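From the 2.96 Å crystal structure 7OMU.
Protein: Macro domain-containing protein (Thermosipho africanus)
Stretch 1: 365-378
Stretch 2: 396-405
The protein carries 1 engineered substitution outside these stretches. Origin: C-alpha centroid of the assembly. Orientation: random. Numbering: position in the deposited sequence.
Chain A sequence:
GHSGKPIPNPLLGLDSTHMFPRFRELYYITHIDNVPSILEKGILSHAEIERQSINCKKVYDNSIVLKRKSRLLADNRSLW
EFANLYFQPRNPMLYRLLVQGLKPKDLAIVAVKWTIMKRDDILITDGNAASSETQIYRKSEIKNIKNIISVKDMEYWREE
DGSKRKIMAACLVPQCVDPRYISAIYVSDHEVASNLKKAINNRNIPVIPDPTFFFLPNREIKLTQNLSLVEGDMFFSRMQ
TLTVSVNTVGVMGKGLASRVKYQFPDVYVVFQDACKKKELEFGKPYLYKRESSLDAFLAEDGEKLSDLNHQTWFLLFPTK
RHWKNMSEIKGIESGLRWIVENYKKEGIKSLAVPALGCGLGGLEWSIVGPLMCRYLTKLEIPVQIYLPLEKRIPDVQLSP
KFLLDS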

# COMPACT_ATOMS: atom_id res chain seq x y z
N TRP A 365 -21.97 -11.17 5.72
CA TRP A 365 -21.68 -11.14 4.27
C TRP A 365 -22.68 -12.04 3.54
O TRP A 365 -22.94 -11.79 2.36
CB TRP A 365 -20.24 -11.56 3.99
CG TRP A 365 -20.00 -11.90 2.55
CD1 TRP A 365 -20.07 -13.13 1.97
CD2 TRP A 365 -19.66 -10.98 1.50
NE1 TRP A 365 -19.79 -13.04 0.63
CE2 TRP A 365 -19.53 -11.73 0.32
CE3 TRP A 365 -19.45 -9.60 1.45
CZ2 TRP A 365 -19.20 -11.15 -0.90
CZ3 TRP A 365 -19.11 -9.02 0.25
CH2 TRP A 365 -18.99 -9.79 -0.91
N SER A 366 -23.21 -13.06 4.23
CA SER A 366 -24.24 -13.99 3.70
C SER A 366 -25.48 -13.22 3.25
O SER A 366 -26.20 -13.73 2.37
CB SER A 366 -24.57 -15.04 4.72
OG SER A 366 -24.89 -14.45 5.97
N ILE A 367 -25.73 -12.04 3.83
CA ILE A 367 -26.88 -11.15 3.47
C ILE A 367 -26.38 -10.02 2.57
O ILE A 367 -27.00 -9.79 1.52
CB ILE A 367 -27.58 -10.59 4.72
CG1 ILE A 367 -28.04 -11.71 5.67
CG2 ILE A 367 -28.73 -9.68 4.33
CD1 ILE A 367 -29.02 -12.68 5.04
N VAL A 368 -25.32 -9.33 2.98
CA VAL A 368 -24.84 -8.10 2.30
C VAL A 368 -24.22 -8.47 0.95
O VAL A 368 -24.47 -7.75 -0.03
CB VAL A 368 -23.85 -7.32 3.19
CG1 VAL A 368 -23.24 -6.15 2.44
CG2 VAL A 368 -24.52 -6.84 4.47
N GLY A 369 -23.41 -9.53 0.90
CA GLY A 369 -22.70 -9.97 -0.31
C GLY A 369 -23.64 -10.01 -1.52
O GLY A 369 -23.47 -9.25 -2.47
N PRO A 370 -24.64 -10.92 -1.51
CA PRO A 370 -25.58 -11.02 -2.62
C PRO A 370 -26.22 -9.66 -2.95
O PRO A 370 -26.19 -9.27 -4.10
CB PRO A 370 -26.61 -12.03 -2.11
CG PRO A 370 -25.83 -12.89 -1.15
CD PRO A 370 -24.90 -11.92 -0.46
N LEU A 371 -26.72 -8.96 -1.93
CA LEU A 371 -27.39 -7.63 -2.09
C LEU A 371 -26.48 -6.69 -2.90
O LEU A 371 -26.96 -6.14 -3.90
CB LEU A 371 -27.71 -7.06 -0.71
CG LEU A 371 -28.36 -5.67 -0.71
CD1 LEU A 371 -29.60 -5.64 -1.60
CD2 LEU A 371 -28.70 -5.25 0.71
N MET A 372 -25.23 -6.53 -2.48
CA MET A 372 -24.24 -5.63 -3.12
C MET A 372 -24.01 -6.08 -4.57
O MET A 372 -24.01 -5.21 -5.46
CB MET A 372 -22.89 -5.66 -2.38
CG MET A 372 -22.90 -4.95 -1.05
SD MET A 372 -21.28 -5.08 -0.25
CE MET A 372 -20.37 -3.84 -1.17
N CYS A 373 -23.80 -7.38 -4.79
CA CYS A 373 -23.50 -7.96 -6.12
C CYS A 373 -24.70 -7.73 -7.05
O CYS A 373 -24.49 -7.20 -8.16
CB CYS A 373 -23.16 -9.44 -6.03
SG CYS A 373 -21.53 -9.75 -5.30
N ARG A 374 -25.90 -8.10 -6.59
CA ARG A 374 -27.20 -7.90 -7.30
C ARG A 374 -27.20 -6.54 -7.99
O ARG A 374 -27.58 -6.49 -9.17
CB ARG A 374 -28.38 -7.95 -6.32
CG ARG A 374 -28.91 -9.34 -6.02
CD ARG A 374 -30.09 -9.27 -5.07
NE ARG A 374 -31.07 -8.27 -5.51
CZ ARG A 374 -31.83 -7.51 -4.71
NH1 ARG A 374 -31.75 -7.61 -3.39
NH2 ARG A 374 -32.66 -6.64 -5.24
N TYR A 375 -26.81 -5.48 -7.28
CA TYR A 375 -26.91 -4.07 -7.75
C TYR A 375 -25.67 -3.69 -8.56
O TYR A 375 -25.82 -3.14 -9.67
CB TYR A 375 -27.14 -3.13 -6.57
CG TYR A 375 -28.58 -3.06 -6.13
CD1 TYR A 375 -29.48 -2.21 -6.75
CD2 TYR A 375 -29.05 -3.87 -5.10
CE1 TYR A 375 -30.81 -2.15 -6.35
CE2 TYR A 375 -30.37 -3.83 -4.70
CZ TYR A 375 -31.26 -2.96 -5.33
OH TYR A 375 -32.56 -2.92 -4.92
N LEU A 376 -24.48 -3.97 -8.03
CA LEU A 376 -23.20 -3.45 -8.59
C LEU A 376 -22.80 -4.23 -9.85
O LEU A 376 -21.91 -3.75 -10.57
CB LEU A 376 -22.12 -3.53 -7.51
CG LEU A 376 -22.32 -2.60 -6.32
CD1 LEU A 376 -21.32 -2.91 -5.22
CD2 LEU A 376 -22.19 -1.14 -6.75
N THR A 377 -23.42 -5.38 -10.10
CA THR A 377 -23.20 -6.17 -11.34
C THR A 377 -23.79 -5.39 -12.53
O THR A 377 -23.25 -5.52 -13.64
CB THR A 377 -23.74 -7.60 -11.20
OG1 THR A 377 -23.10 -8.39 -12.20
CG2 THR A 377 -25.25 -7.68 -11.34
N LYS A 378 -24.83 -4.60 -12.28
CA LYS A 378 -25.48 -3.74 -13.30
C LYS A 378 -24.48 -2.71 -13.84
O LYS A 378 -24.58 -2.38 -15.03
CB LYS A 378 -26.72 -3.05 -12.73
CG LYS A 378 -27.84 -3.95 -12.23
CD LYS A 378 -29.08 -3.17 -11.79
CE LYS A 378 -29.89 -3.79 -10.66
NZ LYS A 378 -30.95 -4.71 -11.16
N VAL A 396 -17.60 -21.01 -0.63
CA VAL A 396 -18.87 -21.16 -1.41
C VAL A 396 -19.65 -19.84 -1.42
O VAL A 396 -20.46 -19.66 -2.36
CB VAL A 396 -19.72 -22.33 -0.87
CG1 VAL A 396 -20.19 -22.09 0.56
CG2 VAL A 396 -20.90 -22.62 -1.79
N GLN A 397 -19.45 -18.95 -0.45
CA GLN A 397 -20.14 -17.63 -0.40
C GLN A 397 -19.38 -16.59 -1.24
O GLN A 397 -19.82 -15.43 -1.25
CB GLN A 397 -20.29 -17.14 1.05
CG GLN A 397 -21.30 -17.96 1.86
CD GLN A 397 -21.57 -17.36 3.22
OE1 GLN A 397 -21.30 -16.19 3.48
NE2 GLN A 397 -22.12 -18.17 4.12
N LEU A 398 -18.29 -16.97 -1.91
CA LEU A 398 -17.55 -16.09 -2.85
C LEU A 398 -17.75 -16.58 -4.30
O LEU A 398 -17.13 -16.00 -5.21
CB LEU A 398 -16.06 -16.10 -2.49
CG LEU A 398 -15.72 -15.76 -1.05
CD1 LEU A 398 -14.24 -15.98 -0.77
CD2 LEU A 398 -16.13 -14.34 -0.71
N SER A 399 -18.58 -17.61 -4.49
CA SER A 399 -18.92 -18.16 -5.83
C SER A 399 -20.03 -17.32 -6.45
O SER A 399 -20.86 -16.77 -5.73
CB SER A 399 -19.30 -19.62 -5.76
OG SER A 399 -20.67 -19.79 -5.43
N PRO A 400 -20.09 -17.21 -7.80
CA PRO A 400 -21.12 -16.41 -8.46
C PRO A 400 -22.50 -17.07 -8.33
O PRO A 400 -23.49 -16.37 -8.33
CB PRO A 400 -20.65 -16.37 -9.92
CG PRO A 400 -19.88 -17.66 -10.08
CD PRO A 400 -19.18 -17.86 -8.75
N LYS A 401 -22.53 -18.40 -8.22
CA LYS A 401 -23.75 -19.20 -7.96
C LYS A 401 -24.50 -18.60 -6.76
O LYS A 401 -25.72 -18.40 -6.86
CB LYS A 401 -23.40 -20.66 -7.69
CG LYS A 401 -24.60 -21.54 -7.38
CD LYS A 401 -24.29 -23.02 -7.55
CE LYS A 401 -25.31 -23.93 -6.90
NZ LYS A 401 -26.43 -24.23 -7.81
N PHE A 402 -23.77 -18.29 -5.68
CA PHE A 402 -24.34 -17.73 -4.43
C PHE A 402 -24.64 -16.23 -4.60
O PHE A 402 -25.78 -15.83 -4.30
CB PHE A 402 -23.39 -17.92 -3.24
CG PHE A 402 -23.91 -17.32 -1.96
CD1 PHE A 402 -24.99 -17.89 -1.30
CD2 PHE A 402 -23.35 -16.17 -1.44
CE1 PHE A 402 -25.48 -17.33 -0.14
CE2 PHE A 402 -23.84 -15.61 -0.27
CZ PHE A 402 -24.91 -16.19 0.38
N LEU A 403 -23.66 -15.45 -5.05
CA LEU A 403 -23.72 -13.96 -5.00
C LEU A 403 -24.56 -13.39 -6.15
O LEU A 403 -25.13 -12.30 -5.94
CB LEU A 403 -22.29 -13.42 -5.04
CG LEU A 403 -21.43 -13.75 -3.82
CD1 LEU A 403 -19.99 -13.37 -4.06
CD2 LEU A 403 -21.95 -13.06 -2.57
N LEU A 404 -24.66 -14.07 -7.30
CA LEU A 404 -25.41 -13.57 -8.48
C LEU A 404 -26.63 -14.45 -8.77
O LEU A 404 -26.87 -14.74 -9.95
CB LEU A 404 -24.46 -13.53 -9.69
CG LEU A 404 -23.25 -12.61 -9.54
CD1 LEU A 404 -22.23 -12.87 -10.64
CD2 LEU A 404 -23.68 -11.15 -9.53
N ASP A 405 -27.38 -14.84 -7.73
CA ASP A 405 -28.65 -15.62 -7.86
C ASP A 405 -29.45 -15.55 -6.55
O ASP A 405 -30.62 -15.93 -6.53
CB ASP A 405 -28.38 -17.07 -8.26
CG ASP A 405 -28.01 -17.24 -9.72
OD1 ASP A 405 -28.85 -16.91 -10.57
OD2 ASP A 405 -26.86 -17.67 -9.99

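The contact between the helix that begins at Trp365 and the C-terminal segment 396-405 buries 494 Å² in all, and it rests on one directional hydrogen bond and one well-fitted leucine. The hydrogen bond runs from Trp365 NE1 to Gln397 O at 3.0 Å with an N-H...O angle of 176°, close to ideal. Trp365 reaches it through its rotamer: the CA-to-CB bond points sideways, but chi1 of 165° (t) with chi2 of -93° brings the indole across to the second stretch and sets its edge against the carbonyl, which lies near the ring plane. A buried indole N-H thus finds an acceptor while its carbon surface remains free for packing.

Leu403 uses that surface and carries the largest covered area of any residue here, 90 Å². Its CA-to-CB bond also points sideways; chi1 of -66° (m) and chi2 of 170° (t), a common leucine pair, bring the end of the side chain nearer, into a hole formed by Trp365, Gly369, Pro370 and Cys373. Leu403 CD2 lies 3.7 Å from Trp365 CZ2, 3.8 Å from Pro370 CD and 3.6 Å from Gly369 C. The absence of a side chain at Gly369 matters on both sides of this packing: an ideal CB would stand 3.0 Å from Leu403 CD2 and, within its own helix, only 2.6 Å from Trp365 CE2.

Pro370 has no N-H to offer the preceding turn, and the helix is kinked there. It is also where the backbones approach most closely, with Pro370 CA 4.2 Å from Leu403 CA. Its CA-H group faces Leu403 O (CA to O 3.6 Å, angle at H 147°), and its ring, C-gamma exo, places Pro370 CG 3.5 Å from Phe402 CE2. The CA-to-CB bond of Phe402 points sideways, but chi1 of 178° (t) brings the end of the ring nearer to the first helix, where Ser366 O meets the ring edge at 3.4 Å from Phe402 CZ.

Farther along, Cys373 points toward the second stretch. At chi1 of -72° (m), its SG lies 3.8 Å from Leu403 CB, while its CB lies 3.9 Å from Leu404 CD2; this compact side chain fits close to the backbone, with Cys373 CB 3.5 Å from Leu403 O. Leu404, the first residue to leave helical phi/psi, extends its m,t side chain so that CD2 also comes within 3.9 Å of Thr377 OG1.

Within the second stretch, Ser399 caps the short helix: chi1 of 85° (p) positions OG to accept a weak bond from Phe402 N at 3.5 Å.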